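Local coordinates for Slr0280 protein (Synechocystis sp., PDB 5H3K) that is of unknown function but carries a phosphodiester glycosidase (NAGPA-type) domain, and so may act on phosphodiester-linked sugars, at residues A[274-286]-A[295-307]. Numbering follows the deposited sequence.
Sequences NWTEGITWQQRFV and VTTVTINPRSPGI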
# COMPACT_ATOMS: atom_id res chain seq x y z
N ASN A 274 7.53 17.79 1.32
CA ASN A 274 7.73 17.59 2.74
C ASN A 274 6.35 17.55 3.40
O ASN A 274 5.66 18.57 3.50
CB ASN A 274 8.63 18.69 3.33
CG ASN A 274 9.99 18.75 2.63
OD1 ASN A 274 10.67 17.74 2.47
ND2 ASN A 274 10.37 19.94 2.19
N TRP A 275 5.94 16.35 3.80
CA TRP A 275 4.54 16.07 4.09
C TRP A 275 4.21 16.32 5.54
O TRP A 275 3.29 17.08 5.87
CB TRP A 275 4.23 14.62 3.68
CG TRP A 275 2.78 14.29 3.58
CD1 TRP A 275 1.90 14.74 2.64
CD2 TRP A 275 2.05 13.38 4.42
NE1 TRP A 275 0.66 14.18 2.86
CE2 TRP A 275 0.72 13.35 3.95
CE3 TRP A 275 2.39 12.60 5.53
CZ2 TRP A 275 -0.27 12.56 4.55
CZ3 TRP A 275 1.41 11.83 6.13
CH2 TRP A 275 0.09 11.81 5.64
N THR A 276 4.93 15.66 6.43
CA THR A 276 4.85 16.04 7.84
C THR A 276 6.25 15.88 8.40
O THR A 276 7.16 15.47 7.68
CB THR A 276 3.81 15.20 8.61
OG1 THR A 276 3.40 15.91 9.79
CG2 THR A 276 4.38 13.83 8.98
N GLU A 277 6.45 16.25 9.67
CA GLU A 277 7.75 16.03 10.26
C GLU A 277 8.08 14.54 10.18
O GLU A 277 7.29 13.69 10.63
CB GLU A 277 7.79 16.49 11.72
CG GLU A 277 9.02 15.98 12.45
CD GLU A 277 9.39 16.80 13.68
OE1 GLU A 277 8.76 17.85 13.91
OE2 GLU A 277 10.32 16.38 14.40
N GLY A 278 9.21 14.23 9.56
CA GLY A 278 9.67 12.86 9.47
C GLY A 278 9.15 12.09 8.28
O GLY A 278 9.48 10.91 8.12
N ILE A 279 8.34 12.72 7.43
CA ILE A 279 7.83 12.03 6.23
C ILE A 279 7.94 12.88 4.97
O ILE A 279 7.39 13.99 4.90
CB ILE A 279 6.36 11.60 6.39
CG1 ILE A 279 6.19 10.62 7.56
CG2 ILE A 279 5.86 10.94 5.10
CD1 ILE A 279 4.77 10.15 7.79
N THR A 280 8.62 12.35 3.96
CA THR A 280 8.80 13.04 2.68
C THR A 280 8.37 12.17 1.49
O THR A 280 8.78 11.01 1.38
CB THR A 280 10.25 13.46 2.50
OG1 THR A 280 10.63 14.28 3.60
CG2 THR A 280 10.45 14.23 1.20
N TRP A 281 7.55 12.74 0.61
CA TRP A 281 7.03 12.05 -0.57
C TRP A 281 7.77 12.56 -1.82
O TRP A 281 7.90 13.77 -2.01
CB TRP A 281 5.50 12.30 -0.64
CG TRP A 281 4.82 12.23 -1.99
CD1 TRP A 281 5.15 11.46 -3.06
CD2 TRP A 281 3.67 12.99 -2.38
NE1 TRP A 281 4.26 11.68 -4.10
CE2 TRP A 281 3.35 12.62 -3.71
CE3 TRP A 281 2.88 13.93 -1.73
CZ2 TRP A 281 2.27 13.18 -4.39
CZ3 TRP A 281 1.80 14.49 -2.42
CH2 TRP A 281 1.51 14.10 -3.73
N GLN A 282 8.29 11.65 -2.64
CA GLN A 282 8.97 12.07 -3.86
C GLN A 282 8.51 11.28 -5.06
O GLN A 282 8.21 10.09 -4.95
CB GLN A 282 10.50 11.94 -3.73
CG GLN A 282 11.09 12.83 -2.66
CD GLN A 282 12.51 12.44 -2.29
OE1 GLN A 282 12.75 11.80 -1.26
NE2 GLN A 282 13.45 12.84 -3.12
N GLN A 283 8.44 11.97 -6.20
CA GLN A 283 8.26 11.32 -7.49
C GLN A 283 9.52 11.65 -8.31
O GLN A 283 9.88 12.82 -8.42
CB GLN A 283 6.99 11.81 -8.19
CG GLN A 283 6.72 11.15 -9.53
CD GLN A 283 6.46 9.66 -9.40
OE1 GLN A 283 5.80 9.21 -8.45
NE2 GLN A 283 7.00 8.86 -10.34
N ARG A 284 10.18 10.63 -8.83
CA ARG A 284 11.49 10.78 -9.47
C ARG A 284 11.60 9.88 -10.69
O ARG A 284 10.86 8.91 -10.82
CB ARG A 284 12.60 10.36 -8.50
CG ARG A 284 13.02 11.41 -7.49
CD ARG A 284 14.07 10.85 -6.54
NE ARG A 284 13.47 10.01 -5.50
CZ ARG A 284 14.13 9.57 -4.44
NH1 ARG A 284 13.51 8.81 -3.54
NH2 ARG A 284 15.40 9.89 -4.29
N PHE A 285 12.55 10.20 -11.57
CA PHE A 285 12.99 9.27 -12.60
C PHE A 285 14.33 8.69 -12.19
O PHE A 285 15.26 9.43 -11.88
CB PHE A 285 13.12 9.96 -13.96
CG PHE A 285 11.81 10.41 -14.55
CD1 PHE A 285 11.03 9.54 -15.30
CD2 PHE A 285 11.35 11.71 -14.36
CE1 PHE A 285 9.82 9.95 -15.84
CE2 PHE A 285 10.14 12.13 -14.90
CZ PHE A 285 9.37 11.25 -15.64
N VAL A 286 14.44 7.36 -12.17
CA VAL A 286 15.71 6.73 -11.82
C VAL A 286 16.31 6.08 -13.07
O VAL A 286 15.66 5.26 -13.73
CB VAL A 286 15.55 5.70 -10.69
CG1 VAL A 286 16.89 5.04 -10.39
CG2 VAL A 286 14.99 6.38 -9.43
N VAL A 295 9.72 6.45 -10.44
CA VAL A 295 9.61 5.79 -9.14
C VAL A 295 8.94 6.69 -8.10
O VAL A 295 9.27 7.88 -7.98
CB VAL A 295 11.00 5.33 -8.62
CG1 VAL A 295 10.91 4.79 -7.21
CG2 VAL A 295 11.60 4.27 -9.54
N THR A 296 8.00 6.13 -7.34
CA THR A 296 7.37 6.83 -6.24
C THR A 296 7.93 6.34 -4.91
O THR A 296 8.02 5.12 -4.67
CB THR A 296 5.86 6.60 -6.21
OG1 THR A 296 5.32 6.73 -7.53
CG2 THR A 296 5.19 7.59 -5.28
N THR A 297 8.33 7.27 -4.05
CA THR A 297 8.84 6.89 -2.74
C THR A 297 8.20 7.70 -1.64
O THR A 297 7.79 8.85 -1.83
CB THR A 297 10.37 7.07 -2.63
OG1 THR A 297 10.71 8.44 -2.86
CG2 THR A 297 11.10 6.19 -3.64
N VAL A 298 8.13 7.10 -0.46
CA VAL A 298 7.84 7.85 0.75
C VAL A 298 8.93 7.49 1.72
O VAL A 298 9.19 6.30 1.97
CB VAL A 298 6.48 7.55 1.33
CG1 VAL A 298 6.29 8.31 2.62
CG2 VAL A 298 5.38 7.90 0.33
N THR A 299 9.60 8.50 2.25
CA THR A 299 10.73 8.29 3.14
C THR A 299 10.33 8.71 4.55
O THR A 299 9.78 9.79 4.75
CB THR A 299 11.99 9.06 2.67
OG1 THR A 299 12.39 8.58 1.38
CG2 THR A 299 13.13 8.85 3.66
N ILE A 300 10.59 7.84 5.51
CA ILE A 300 10.08 8.03 6.86
C ILE A 300 11.24 7.92 7.83
O ILE A 300 12.00 6.96 7.79
CB ILE A 300 9.05 6.93 7.23
CG1 ILE A 300 7.82 6.98 6.30
CG2 ILE A 300 8.62 7.06 8.68
CD1 ILE A 300 7.77 5.81 5.31
N ASN A 301 11.39 8.93 8.70
CA ASN A 301 12.35 8.85 9.80
C ASN A 301 11.68 8.16 10.98
O ASN A 301 10.87 8.77 11.67
CB ASN A 301 12.82 10.25 10.19
CG ASN A 301 13.84 10.22 11.34
OD1 ASN A 301 14.08 9.18 11.96
ND2 ASN A 301 14.42 11.38 11.63
N PRO A 302 12.04 6.89 11.24
CA PRO A 302 11.35 6.08 12.25
C PRO A 302 11.73 6.51 13.66
O PRO A 302 11.22 5.97 14.64
CB PRO A 302 11.85 4.66 11.95
CG PRO A 302 13.25 4.88 11.46
CD PRO A 302 13.23 6.19 10.70
N ARG A 303 12.62 7.49 13.75
CA ARG A 303 13.03 8.06 15.03
C ARG A 303 12.29 9.36 15.35
O ARG A 303 12.41 9.89 16.46
CB ARG A 303 14.54 8.31 15.04
CG ARG A 303 15.37 7.03 15.06
CD ARG A 303 16.73 7.24 14.42
NE ARG A 303 16.67 7.23 12.96
CZ ARG A 303 17.09 8.23 12.18
NH1 ARG A 303 17.61 9.32 12.73
NH2 ARG A 303 17.00 8.14 10.86
N SER A 304 11.53 9.88 14.39
CA SER A 304 10.69 11.06 14.63
C SER A 304 9.65 10.73 15.68
O SER A 304 9.10 9.62 15.71
CB SER A 304 10.01 11.55 13.36
OG SER A 304 10.95 12.10 12.46
N PRO A 305 9.38 11.69 16.58
CA PRO A 305 8.48 11.41 17.71
C PRO A 305 7.08 11.03 17.23
O PRO A 305 6.52 11.70 16.36
CB PRO A 305 8.44 12.74 18.47
CG PRO A 305 9.70 13.46 18.05
CD PRO A 305 9.92 13.06 16.62
N GLY A 306 6.54 9.94 17.77
CA GLY A 306 5.18 9.56 17.46
C GLY A 306 5.02 8.73 16.19
O GLY A 306 3.89 8.35 15.86
N ILE A 307 6.11 8.46 15.48
CA ILE A 307 6.03 7.62 14.28
C ILE A 307 6.22 6.15 14.63
O ILE A 307 7.18 5.80 15.32
CB ILE A 307 7.05 8.02 13.21
CG1 ILE A 307 6.66 9.38 12.61
CG2 ILE A 307 7.14 6.95 12.10
CD1 ILE A 307 7.39 9.72 11.32
O HOH W 1 11.85 14.67 13.50
O HOH W 2 10.84 9.91 -0.56
O HOH W 3 5.86 6.04 -10.54
O HOH W 4 10.94 8.84 -5.80
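Gln283 and Thr296 face each other as a non-hydrogen-bonded pair in an antiparallel beta hairpin, strands 279-288 and 291-300, and illustrate how such a pair can be joined through its side chains instead of its backbone. The Gln283 chain leaves with CG anti to the backbone N and then turns at chi2 (64°), bringing its amide back toward the neighbouring strand, where Thr296 OG1 donates to OE1 at 2.7 Å, in the amide plane on a lone pair. Water 3 closes a ring, accepting from Gln283 NE2 and donating to Thr296 OG1. A leucine in place of Gln283 would probably leave the Thr296 hydroxyl without its acceptor and water 3 without its NE2 donor. Further along this face, Ile279 CG2 packs on Val298 CG1 at 3.6 Å, while Ile279 CG1 runs alongside Ile300 CG1 at 4.2 Å, both chains projecting in one direction. Trp281, between Ile279 and Gln283, reaches Leu586 and Leu591.

The opposite face is largely polar, with Val295 the apolar exception. A turn at chi3 (-78°) swings the Arg284 guanidinium across Thr297, nearly perpendicular to its side chain, and NH1 donates to Thr297 OG1 at 2.9 Å, 16° out of the guanidinium plane. Gln282 NE2 sits 3.5 Å above the centre of that guanidinium. Strand 542-547 flanks 291-300 and strand 271-276 flanks 279-288 in a larger antiparallel sheet. Lying over the polar face, water 2 accepts from the hydroxyls of Thr297 and Thr299 and donates to Thr280 O and, at 2.8 Å, to Gln282 OE1.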